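Local coordinates for periplasmic binding protein (Mycobacterium smegmatis, PDB 4MDY) that probably captures an iron-bearing solute outside the membrane and hands it to an ABC transporter, at residues T183-G195 and T207-E219. Numbering follows the deposited sequence.
Sequences TLYRGGVQATPPG and TVLQVPALIPRDE
Arg217 carries its CG anti to the backbone N (chi1 -163°), and the extended chain lays CB, CG and CD along Gly187 O before the guanidinium closes on it. NH1 reaches Gly187 O at 2.9 Å, in the guanidinium plane and on a lone pair of the carbonyl; the same NH1 also forms a salt bridge with Asp246, which ties the turn to the loop beyond. In Val211, CG1 sits between its own N and carbonyl carbon (chi1 69°) and packs 3.8 Å from Ala191 CB, which CG2 touches too.

Between these two points the backbones pair antiparallel. Val189 and Ile215 exchange both bonds, and Ile215 N to Val189 O, at 2.7 Å, is nearly straight (177°). Next along, Ala191 N binds Ala213 O at 2.9 Å, coming from above the carbonyl plane. Val189 and Ile215 lie side by side, CG1 to CD1 4.1 Å, on the face covered by helix 220-224. On the other face Leu214 CD1 slants over Gln190 CG and also meets Tyr185 CB.

Farther on, Pro194 brings CG to 3.5 Å from Leu209 O, with Val208 CG1 and the amide NE2 of Gln210, whose chain bends at chi2, also against the ring. A water held by Pro194 O makes a weak link to Gln210 NE2.

The whole is a two-stranded antiparallel pair between segments distant in sequence, led in by a type I' hairpin turn in which Tyr185 and Gly188 exchange both backbone bonds. Gln190 and Thr192 bond to Gly181 and Leu179 of strand 176-181, joining the pair to the parallel-sheet lobe (207-208, 176-181, 229-233, 260-262) of the two-lobed solute-binding protein 8 fold.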
# COMPACT_ATOMS: atom_id res chain seq x y z
N THR A 183 -2.11 -16.49 0.60
CA THR A 183 -1.91 -17.71 1.38
C THR A 183 -3.04 -17.89 2.40
O THR A 183 -3.66 -16.92 2.86
CB THR A 183 -0.55 -17.68 2.12
OG1 THR A 183 -0.50 -16.56 3.01
CG2 THR A 183 0.60 -17.58 1.12
N LEU A 184 -3.32 -19.15 2.75
CA LEU A 184 -4.29 -19.44 3.81
C LEU A 184 -3.59 -19.27 5.15
O LEU A 184 -2.36 -19.35 5.24
CB LEU A 184 -4.86 -20.85 3.67
CG LEU A 184 -5.55 -21.20 2.35
CD1 LEU A 184 -5.98 -22.66 2.33
CD2 LEU A 184 -6.76 -20.31 2.10
N TYR A 185 -4.37 -19.00 6.19
CA TYR A 185 -3.85 -18.90 7.55
C TYR A 185 -4.59 -19.92 8.40
O TYR A 185 -5.81 -19.82 8.58
CB TYR A 185 -4.07 -17.50 8.14
CG TYR A 185 -3.55 -17.41 9.56
CD1 TYR A 185 -2.20 -17.24 9.81
CD2 TYR A 185 -4.41 -17.56 10.65
CE1 TYR A 185 -1.71 -17.19 11.10
CE2 TYR A 185 -3.93 -17.51 11.95
CZ TYR A 185 -2.57 -17.32 12.17
OH TYR A 185 -2.07 -17.27 13.44
N ARG A 186 -3.86 -20.91 8.91
CA ARG A 186 -4.45 -21.99 9.70
C ARG A 186 -5.70 -22.55 9.03
O ARG A 186 -6.73 -22.74 9.68
CB ARG A 186 -4.76 -21.50 11.13
CG ARG A 186 -3.53 -21.02 11.89
CD ARG A 186 -3.85 -20.58 13.32
NE ARG A 186 -4.21 -21.70 14.19
CZ ARG A 186 -5.33 -21.82 14.90
NH1 ARG A 186 -5.52 -22.90 15.65
NH2 ARG A 186 -6.27 -20.88 14.89
N GLY A 187 -5.62 -22.77 7.72
CA GLY A 187 -6.74 -23.33 6.95
C GLY A 187 -7.85 -22.36 6.56
O GLY A 187 -8.77 -22.73 5.84
N GLY A 188 -7.77 -21.12 7.04
CA GLY A 188 -8.77 -20.10 6.73
C GLY A 188 -8.30 -19.13 5.66
O GLY A 188 -7.11 -19.08 5.30
N VAL A 189 -9.24 -18.36 5.14
CA VAL A 189 -8.96 -17.37 4.11
C VAL A 189 -8.80 -16.00 4.74
O VAL A 189 -9.60 -15.59 5.59
CB VAL A 189 -10.10 -17.32 3.06
CG1 VAL A 189 -9.95 -16.12 2.14
CG2 VAL A 189 -10.14 -18.62 2.26
N GLN A 190 -7.77 -15.29 4.30
CA GLN A 190 -7.53 -13.92 4.73
C GLN A 190 -8.19 -12.96 3.74
O GLN A 190 -8.11 -13.16 2.53
CB GLN A 190 -6.03 -13.67 4.82
CG GLN A 190 -5.37 -14.67 5.75
CD GLN A 190 -3.91 -14.38 5.98
OE1 GLN A 190 -3.05 -14.78 5.19
NE2 GLN A 190 -3.61 -13.70 7.08
N ALA A 191 -8.83 -11.93 4.26
CA ALA A 191 -9.53 -10.96 3.41
C ALA A 191 -9.29 -9.52 3.86
O ALA A 191 -8.93 -9.27 5.01
CB ALA A 191 -11.02 -11.25 3.38
N THR A 192 -9.48 -8.59 2.94
CA THR A 192 -9.41 -7.18 3.24
C THR A 192 -10.85 -6.66 3.42
O THR A 192 -11.61 -6.59 2.46
CB THR A 192 -8.69 -6.41 2.12
OG1 THR A 192 -7.33 -6.88 2.03
CG2 THR A 192 -8.68 -4.92 2.42
N PRO A 193 -11.22 -6.33 4.67
CA PRO A 193 -12.58 -5.84 4.87
C PRO A 193 -12.78 -4.48 4.18
O PRO A 193 -11.81 -3.75 3.98
CB PRO A 193 -12.68 -5.68 6.39
CG PRO A 193 -11.63 -6.58 6.94
CD PRO A 193 -10.51 -6.51 5.94
N PRO A 194 -14.02 -4.16 3.81
CA PRO A 194 -14.28 -2.85 3.22
C PRO A 194 -13.67 -1.72 4.04
O PRO A 194 -13.68 -1.76 5.26
CB PRO A 194 -15.81 -2.77 3.23
CG PRO A 194 -16.27 -4.17 3.16
CD PRO A 194 -15.23 -5.00 3.86
N GLY A 195 -13.11 -0.73 3.36
CA GLY A 195 -12.42 0.37 4.00
C GLY A 195 -11.60 1.09 2.95
O GLY A 195 -11.78 0.87 1.74
N THR A 207 -18.75 -3.88 -6.58
CA THR A 207 -19.34 -3.95 -5.26
C THR A 207 -18.38 -4.73 -4.36
O THR A 207 -17.98 -5.86 -4.67
CB THR A 207 -20.74 -4.60 -5.29
OG1 THR A 207 -21.65 -3.72 -5.95
CG2 THR A 207 -21.24 -4.89 -3.89
N VAL A 208 -18.02 -4.11 -3.25
CA VAL A 208 -17.10 -4.69 -2.29
C VAL A 208 -17.93 -5.28 -1.16
O VAL A 208 -18.52 -4.55 -0.35
CB VAL A 208 -16.12 -3.62 -1.76
CG1 VAL A 208 -15.23 -4.18 -0.67
CG2 VAL A 208 -15.27 -3.08 -2.90
N LEU A 209 -17.98 -6.60 -1.11
CA LEU A 209 -18.74 -7.33 -0.09
C LEU A 209 -18.18 -7.14 1.32
O LEU A 209 -16.97 -7.14 1.51
CB LEU A 209 -18.70 -8.84 -0.39
CG LEU A 209 -19.50 -9.36 -1.57
CD1 LEU A 209 -19.26 -10.86 -1.70
CD2 LEU A 209 -20.98 -9.04 -1.39
N GLN A 210 -19.08 -6.98 2.29
CA GLN A 210 -18.70 -7.08 3.70
C GLN A 210 -18.10 -8.45 3.97
O GLN A 210 -18.66 -9.47 3.57
CB GLN A 210 -19.91 -6.84 4.62
CG GLN A 210 -19.96 -5.45 5.23
CD GLN A 210 -18.78 -5.17 6.14
OE1 GLN A 210 -18.25 -6.07 6.81
NE2 GLN A 210 -18.34 -3.91 6.18
N VAL A 211 -16.95 -8.47 4.63
CA VAL A 211 -16.24 -9.71 4.88
C VAL A 211 -15.34 -9.50 6.12
O VAL A 211 -14.82 -8.41 6.32
CB VAL A 211 -15.41 -10.13 3.63
CG1 VAL A 211 -14.25 -9.17 3.38
CG2 VAL A 211 -14.89 -11.54 3.75
N PRO A 212 -15.18 -10.55 6.95
CA PRO A 212 -14.24 -10.43 8.07
C PRO A 212 -12.80 -10.57 7.59
O PRO A 212 -12.56 -11.11 6.52
CB PRO A 212 -14.63 -11.59 9.00
CG PRO A 212 -15.66 -12.40 8.29
CD PRO A 212 -15.85 -11.86 6.91
N ALA A 213 -11.85 -10.09 8.39
CA ALA A 213 -10.44 -10.11 8.02
C ALA A 213 -9.93 -11.54 7.85
O ALA A 213 -8.97 -11.78 7.11
CB ALA A 213 -9.61 -9.38 9.07
N LEU A 214 -10.56 -12.46 8.56
CA LEU A 214 -10.25 -13.87 8.48
C LEU A 214 -11.55 -14.66 8.43
O LEU A 214 -12.42 -14.52 9.29
CB LEU A 214 -9.42 -14.29 9.70
CG LEU A 214 -8.91 -15.73 9.74
CD1 LEU A 214 -7.84 -15.96 8.67
CD2 LEU A 214 -8.36 -16.03 11.12
N ILE A 215 -11.67 -15.48 7.39
CA ILE A 215 -12.81 -16.34 7.20
C ILE A 215 -12.41 -17.75 7.66
O ILE A 215 -11.56 -18.39 7.04
CB ILE A 215 -13.22 -16.37 5.72
CG1 ILE A 215 -13.52 -14.94 5.24
CG2 ILE A 215 -14.41 -17.28 5.50
CD1 ILE A 215 -13.43 -14.78 3.74
N PRO A 216 -13.01 -18.23 8.76
CA PRO A 216 -12.63 -19.55 9.24
C PRO A 216 -12.93 -20.64 8.21
O PRO A 216 -13.80 -20.48 7.37
CB PRO A 216 -13.46 -19.73 10.51
CG PRO A 216 -14.57 -18.74 10.41
CD PRO A 216 -14.05 -17.60 9.60
N ARG A 217 -12.18 -21.74 8.29
CA ARG A 217 -12.27 -22.80 7.27
C ARG A 217 -13.70 -23.30 7.03
O ARG A 217 -14.09 -23.55 5.89
CB ARG A 217 -11.37 -23.97 7.67
CG ARG A 217 -11.09 -24.91 6.51
CD ARG A 217 -9.91 -25.83 6.80
NE ARG A 217 -9.73 -26.77 5.70
CZ ARG A 217 -9.20 -26.45 4.52
NH1 ARG A 217 -8.78 -25.21 4.27
NH2 ARG A 217 -9.10 -27.39 3.58
N ASP A 218 -14.48 -23.43 8.10
CA ASP A 218 -15.85 -23.93 7.97
C ASP A 218 -16.82 -22.92 7.31
O ASP A 218 -17.94 -23.30 6.96
CB ASP A 218 -16.37 -24.41 9.33
CG ASP A 218 -16.55 -23.30 10.33
OD1 ASP A 218 -15.73 -22.36 10.35
OD2 ASP A 218 -17.52 -23.37 11.11
N GLU A 219 -16.39 -21.67 7.12
CA GLU A 219 -17.25 -20.64 6.50
C GLU A 219 -16.82 -20.21 5.09
O GLU A 219 -17.42 -19.33 4.49
CB GLU A 219 -17.32 -19.40 7.41
CG GLU A 219 -18.11 -19.63 8.68
CD GLU A 219 -18.09 -18.43 9.61
OE1 GLU A 219 -18.11 -17.28 9.12
OE2 GLU A 219 -18.06 -18.63 10.84
O HOH W 1 -15.26 -2.85 7.03